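Local atomic coordinates of Iron(III) ABC transporter, periplasmic iron-compound-binding protein (Vibrio cholerae, PDB entry 3TEF), a protein that probably binds iron-loaded catecholate siderophores in the periplasm and hands them to an ABC transporter for iron uptake. Residues V162-G166 and V219-K223; Q118-R122 and V134-I138. Residue numbers count along the deposited sequence, not the author numbering.

Interaction 1: V162-G166 and V219-K223; sequences VMSSG and VDRDK
In the mixed sheet of this protein, strands 158-165 and 215-220 form a parallel pair, after which the second strand passes into a turn. Segments 162-166 and 219-222 run parallel, 6° apart, with Met163 beside Val219 (CA-CA 4.5 Å) and Ser164 beside Asp220 (CA-CA 5.2 Å). Val219, the residue most covered, is gripped through its backbone: its N donates to Val162 O (2.8 Å) and its O accepts from Ser164 N (2.9 Å). On the same sheet face, chi1 and chi2 t with chi3 at -113° bring Met163 CE to 3.2 Å from Val219 CG1, with Tyr261 of helix 257-262 also against Met163. Arg221, with the third-largest area covered by the partner, has phi/psi -60/-32, and its N still donates to Ser164 O (3.0 Å). Its extended side chain, t through chi3, sets NH1 3.0 Å from Ser165 OG as a donor, while NE bonds the Tyr261 hydroxyl. Beyond the strand end, Gly166, at positive phi, donates its N to Asp222 OD2 at 3.0 Å.

Interaction 2: Q118-R122 and V134-I138; sequences QQQWR and VEAKI
Helices 113-128 and 131-154, consecutive in the chain, form an antiparallel helical hairpin; here apolar side chains meet between the helices and a salt bridge lies beside them. The axes of helical segments 118-122 and 134-138 approach to 10.1 Å with 159° between their directions, so that Val134 lies level with Arg122 (CA-CA 6.4 Å) and Ile138 with Gln118 (CA-CA 6.8 Å). Val134, chi1 t, directs CG1 to 3.5 Å from Trp121 O and 3.8 Å from Trp121 CB. Glu135, with chi1 and chi2 both m, curls back to form a two-pronged salt bridge: Arg122 NE to Glu135 OE2 at 2.7 Å and Arg122 NH2 to Glu135 OE1 at 3.0 Å. Arg122 NH1 also donates to Gln118 OE1 (3.2 Å), one helical turn earlier. Two residues on, Lys137 lays CG 4.0 Å from Trp121 CZ3. Ile138 (chi1 m, chi2 t) fills the seam, CG1 3.8 Å from Trp121 CE3 and CD1 3.6 Å from Arg122 CZ, over one guanidinium face. Phe36 and Phe105 from loops adjoin the hairpin, and helix 267-279 packs against Trp121 and Lys137 through Val267, its Glu271 taking the Lys137 ammonium in a salt bridge.

Overall arrangement
Read from the N terminus, the chain begins with the antiparallel pair 3-8 and 11-16, then builds the parallel sheet containing strands 22-25 and 82-85, enters helix 113-128 and turns into helix 131-154, where interaction 2 closes a short loop of 11 intervening residues. The long second helix then leads directly to strand 158-165. Interaction 1 closes a wider loop, bringing strand 215-220 back beside it after 52 residues. The two closures are in series, neither nested nor crossed, and lie on opposite sides of the chain's centre, with centres about 30 Å apart. Helix 131-154 thus connects the two contacts, consistent with the long helix linking two lobes in this family of periplasmic binding proteins.

Interaction 1: V162-G166 and V219-K223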
loop_
_atom_site.group_PDB
_atom_site.type_symbol
_atom_site.label_atom_id
_atom_site.label_comp_id
_atom_site.label_asym_id
_atom_site.label_seq_id
_atom_site.Cartn_x
_atom_site.Cartn_y
_atom_site.Cartn_z
ATOM N N VAL A 162 -2.267 -1.957 -14.829
ATOM C CA VAL A 162 -1.049 -2.506 -15.416
ATOM C C VAL A 162 0.146 -2.046 -14.614
ATOM O O VAL A 162 0.290 -0.859 -14.336
ATOM C CB VAL A 162 -0.871 -2.066 -16.880
ATOM C CG1 VAL A 162 0.427 -2.639 -17.461
ATOM C CG2 VAL A 162 -2.055 -2.519 -17.714
ATOM N N MET A 163 1.010 -2.987 -14.251
ATOM C CA MET A 163 2.272 -2.630 -13.618
ATOM C C MET A 163 3.386 -2.844 -14.625
ATOM O O MET A 163 3.335 -3.781 -15.408
ATOM C CB MET A 163 2.519 -3.490 -12.380
ATOM C CG MET A 163 3.840 -3.176 -11.706
ATOM S SD MET A 163 3.934 -3.927 -10.087
ATOM C CE MET A 163 3.932 -2.476 -9.068
ATOM N N SER A 164 4.372 -1.957 -14.618
ATOM C CA SER A 164 5.539 -2.085 -15.487
ATOM C C SER A 164 6.794 -2.192 -14.632
ATOM O O SER A 164 7.012 -1.388 -13.727
ATOM C CB SER A 164 5.640 -0.898 -16.442
ATOM O OG SER A 164 6.854 -0.914 -17.182
ATOM N N SER A 165 7.609 -3.201 -14.916
ATOM C CA SER A 165 8.806 -3.441 -14.128
ATOM C C SER A 165 9.841 -4.151 -14.990
ATOM O O SER A 165 9.602 -5.254 -15.468
ATOM C CB SER A 165 8.472 -4.309 -12.914
ATOM O OG SER A 165 9.634 -4.583 -12.146
ATOM N N GLY A 166 10.985 -3.510 -15.188
ATOM C CA GLY A 166 12.067 -4.106 -15.949
ATOM C C GLY A 166 11.662 -4.546 -17.341
ATOM O O GLY A 166 12.205 -5.519 -17.878
ATOM N N VAL A 219 1.137 1.474 -12.978
ATOM C CA VAL A 219 2.053 1.520 -11.839
ATOM C C VAL A 219 3.485 1.294 -12.330
ATOM O O VAL A 219 3.825 0.211 -12.814
ATOM C CB VAL A 219 1.687 0.423 -10.785
ATOM C CG1 VAL A 219 2.660 0.450 -9.601
ATOM C CG2 VAL A 219 0.234 0.591 -10.298
ATOM N N ASP A 220 4.314 2.329 -12.218
ATOM C CA ASP A 220 5.700 2.273 -12.684
ATOM C C ASP A 220 6.590 1.789 -11.554
ATOM O O ASP A 220 7.131 2.582 -10.792
ATOM C CB ASP A 220 6.147 3.657 -13.153
ATOM C CG ASP A 220 7.557 3.660 -13.736
ATOM O OD1 ASP A 220 8.141 2.567 -13.914
ATOM O OD2 ASP A 220 8.070 4.760 -14.034
ATOM N N ARG A 221 6.729 0.477 -11.431
ATOM C CA ARG A 221 7.454 -0.073 -10.300
ATOM C C ARG A 221 8.902 0.413 -10.266
ATOM O O ARG A 221 9.482 0.589 -9.196
ATOM C CB ARG A 221 7.404 -1.595 -10.320
ATOM C CG ARG A 221 8.154 -2.231 -9.179
ATOM C CD ARG A 221 7.867 -3.719 -9.126
ATOM N NE ARG A 221 8.598 -4.348 -8.036
ATOM C CZ ARG A 221 9.857 -4.757 -8.131
ATOM N NH1 ARG A 221 10.514 -4.605 -9.277
ATOM N NH2 ARG A 221 10.460 -5.319 -7.089
ATOM N N ASP A 222 9.477 0.649 -11.438
ATOM C CA ASP A 222 10.880 1.033 -11.501
ATOM C C ASP A 222 11.142 2.376 -10.822
ATOM O O ASP A 222 12.249 2.621 -10.343
ATOM C CB ASP A 222 11.381 1.024 -12.944
ATOM C CG ASP A 222 11.430 -0.375 -13.528
ATOM O OD1 ASP A 222 11.572 -1.338 -12.743
ATOM O OD2 ASP A 222 11.319 -0.512 -14.763
ATOM N N LYS A 223 10.125 3.230 -10.751
ATOM C CA LYS A 223 10.282 4.542 -10.119
ATOM C C LYS A 223 10.903 4.458 -8.723
ATOM O O LYS A 223 11.720 5.299 -8.351
ATOM C CB LYS A 223 8.944 5.294 -10.048
ATOM C CG LYS A 223 8.566 6.098 -11.305
ATOM C CD LYS A 223 7.251 6.868 -11.088
ATOM C CE LYS A 223 6.456 7.066 -12.390
ATOM N NZ LYS A 223 4.960 7.060 -12.168
HETATM O O HOH W 1 9.443 -1.423 -17.281
#

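Interaction 2: Q118-R122 and V134-I138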
loop_
_atom_site.group_PDB
_atom_site.type_symbol
_atom_site.label_atom_id
_atom_site.label_comp_id
_atom_site.label_asym_id
_atom_site.label_seq_id
_atom_site.Cartn_x
_atom_site.Cartn_y
_atom_site.Cartn_z
ATOM N N GLN A 118 -9.016 0.154 7.172
ATOM C CA GLN A 118 -9.711 0.682 8.350
ATOM C C GLN A 118 -9.383 -0.083 9.614
ATOM O O GLN A 118 -9.149 0.509 10.668
ATOM C CB GLN A 118 -11.225 0.605 8.160
ATOM C CG GLN A 118 -11.767 1.619 7.196
ATOM C CD GLN A 118 -13.255 1.409 6.988
ATOM O OE1 GLN A 118 -14.034 1.426 7.944
ATOM N NE2 GLN A 118 -13.650 1.164 5.745
ATOM N N GLN A 119 -9.407 -1.413 9.526
ATOM C CA GLN A 119 -9.069 -2.222 10.680
ATOM C C GLN A 119 -7.617 -2.030 11.089
ATOM O O GLN A 119 -7.316 -2.055 12.276
ATOM C CB GLN A 119 -9.367 -3.709 10.443
ATOM C CG GLN A 119 -9.273 -4.542 11.709
ATOM C CD GLN A 119 -10.134 -3.982 12.828
ATOM O OE1 GLN A 119 -11.334 -3.759 12.647
ATOM N NE2 GLN A 119 -9.526 -3.726 13.980
ATOM N N GLN A 120 -6.716 -1.836 10.119
ATOM C CA GLN A 120 -5.313 -1.642 10.471
ATOM C C GLN A 120 -5.162 -0.340 11.257
ATOM O O GLN A 120 -4.414 -0.288 12.247
ATOM C CB GLN A 120 -4.384 -1.611 9.237
ATOM C CG GLN A 120 -4.547 -2.771 8.253
ATOM C CD GLN A 120 -4.573 -4.139 8.941
ATOM O OE1 GLN A 120 -5.615 -4.799 9.001
ATOM N NE2 GLN A 120 -3.432 -4.565 9.446
ATOM N N TRP A 121 -5.843 0.718 10.813
ATOM C CA TRP A 121 -5.774 1.976 11.554
ATOM C C TRP A 121 -6.444 1.826 12.922
ATOM O O TRP A 121 -5.935 2.318 13.926
ATOM C CB TRP A 121 -6.397 3.142 10.775
ATOM C CG TRP A 121 -5.782 3.426 9.424
ATOM C CD1 TRP A 121 -4.689 2.814 8.856
ATOM C CD2 TRP A 121 -6.243 4.390 8.474
ATOM N NE1 TRP A 121 -4.451 3.349 7.609
ATOM C CE2 TRP A 121 -5.398 4.315 7.348
ATOM C CE3 TRP A 121 -7.302 5.312 8.464
ATOM C CZ2 TRP A 121 -5.572 5.127 6.225
ATOM C CZ3 TRP A 121 -7.479 6.120 7.344
ATOM C CH2 TRP A 121 -6.624 6.020 6.242
ATOM N N ARG A 122 -7.573 1.125 12.970
ATOM C CA ARG A 122 -8.231 0.884 14.252
ATOM C C ARG A 122 -7.336 0.100 15.204
ATOM O O ARG A 122 -7.326 0.362 16.408
ATOM C CB ARG A 122 -9.602 0.221 14.071
ATOM C CG ARG A 122 -10.672 1.222 13.618
ATOM C CD ARG A 122 -12.066 0.602 13.450
ATOM N NE ARG A 122 -13.004 1.659 13.081
ATOM C CZ ARG A 122 -13.653 1.728 11.923
ATOM N NH1 ARG A 122 -13.492 0.783 11.011
ATOM N NH2 ARG A 122 -14.468 2.749 11.684
ATOM N N VAL A 134 -8.280 8.270 15.220
ATOM C CA VAL A 134 -8.394 7.292 14.155
ATOM C C VAL A 134 -9.784 7.341 13.536
ATOM O O VAL A 134 -9.931 7.340 12.316
ATOM C CB VAL A 134 -8.061 5.865 14.670
ATOM C CG1 VAL A 134 -8.378 4.823 13.610
ATOM C CG2 VAL A 134 -6.605 5.803 15.080
ATOM N N GLU A 135 -10.815 7.403 14.377
ATOM C CA GLU A 135 -12.173 7.437 13.855
ATOM C C GLU A 135 -12.443 8.694 13.032
ATOM O O GLU A 135 -13.121 8.630 12.006
ATOM C CB GLU A 135 -13.204 7.291 14.977
ATOM C CG GLU A 135 -13.214 5.914 15.640
ATOM C CD GLU A 135 -13.505 4.773 14.667
ATOM O OE1 GLU A 135 -14.239 4.977 13.673
ATOM O OE2 GLU A 135 -13.005 3.660 14.911
ATOM N N ALA A 136 -11.918 9.834 13.478
ATOM C CA ALA A 136 -12.080 11.074 12.731
ATOM C C ALA A 136 -11.481 10.925 11.339
ATOM O O ALA A 136 -12.088 11.332 10.341
ATOM C CB ALA A 136 -11.437 12.263 13.474
ATOM N N LYS A 137 -10.288 10.331 11.279
ATOM C CA LYS A 137 -9.593 10.126 10.017
ATOM C C LYS A 137 -10.374 9.171 9.129
ATOM O O LYS A 137 -10.541 9.413 7.932
ATOM C CB LYS A 137 -8.194 9.558 10.253
ATOM C CG LYS A 137 -7.309 9.706 9.064
ATOM C CD LYS A 137 -6.995 11.179 8.907
ATOM C CE LYS A 137 -6.455 11.484 7.556
ATOM N NZ LYS A 137 -6.230 12.947 7.416
ATOM N N ILE A 138 -10.849 8.078 9.722
ATOM C CA ILE A 138 -11.656 7.127 8.977
ATOM C C ILE A 138 -12.902 7.776 8.367
ATOM O O ILE A 138 -13.192 7.580 7.188
ATOM C CB ILE A 138 -12.026 5.894 9.819
ATOM C CG1 ILE A 138 -10.761 5.074 10.099
ATOM C CG2 ILE A 138 -13.086 5.081 9.105
ATOM C CD1 ILE A 138 -10.974 3.902 11.044
#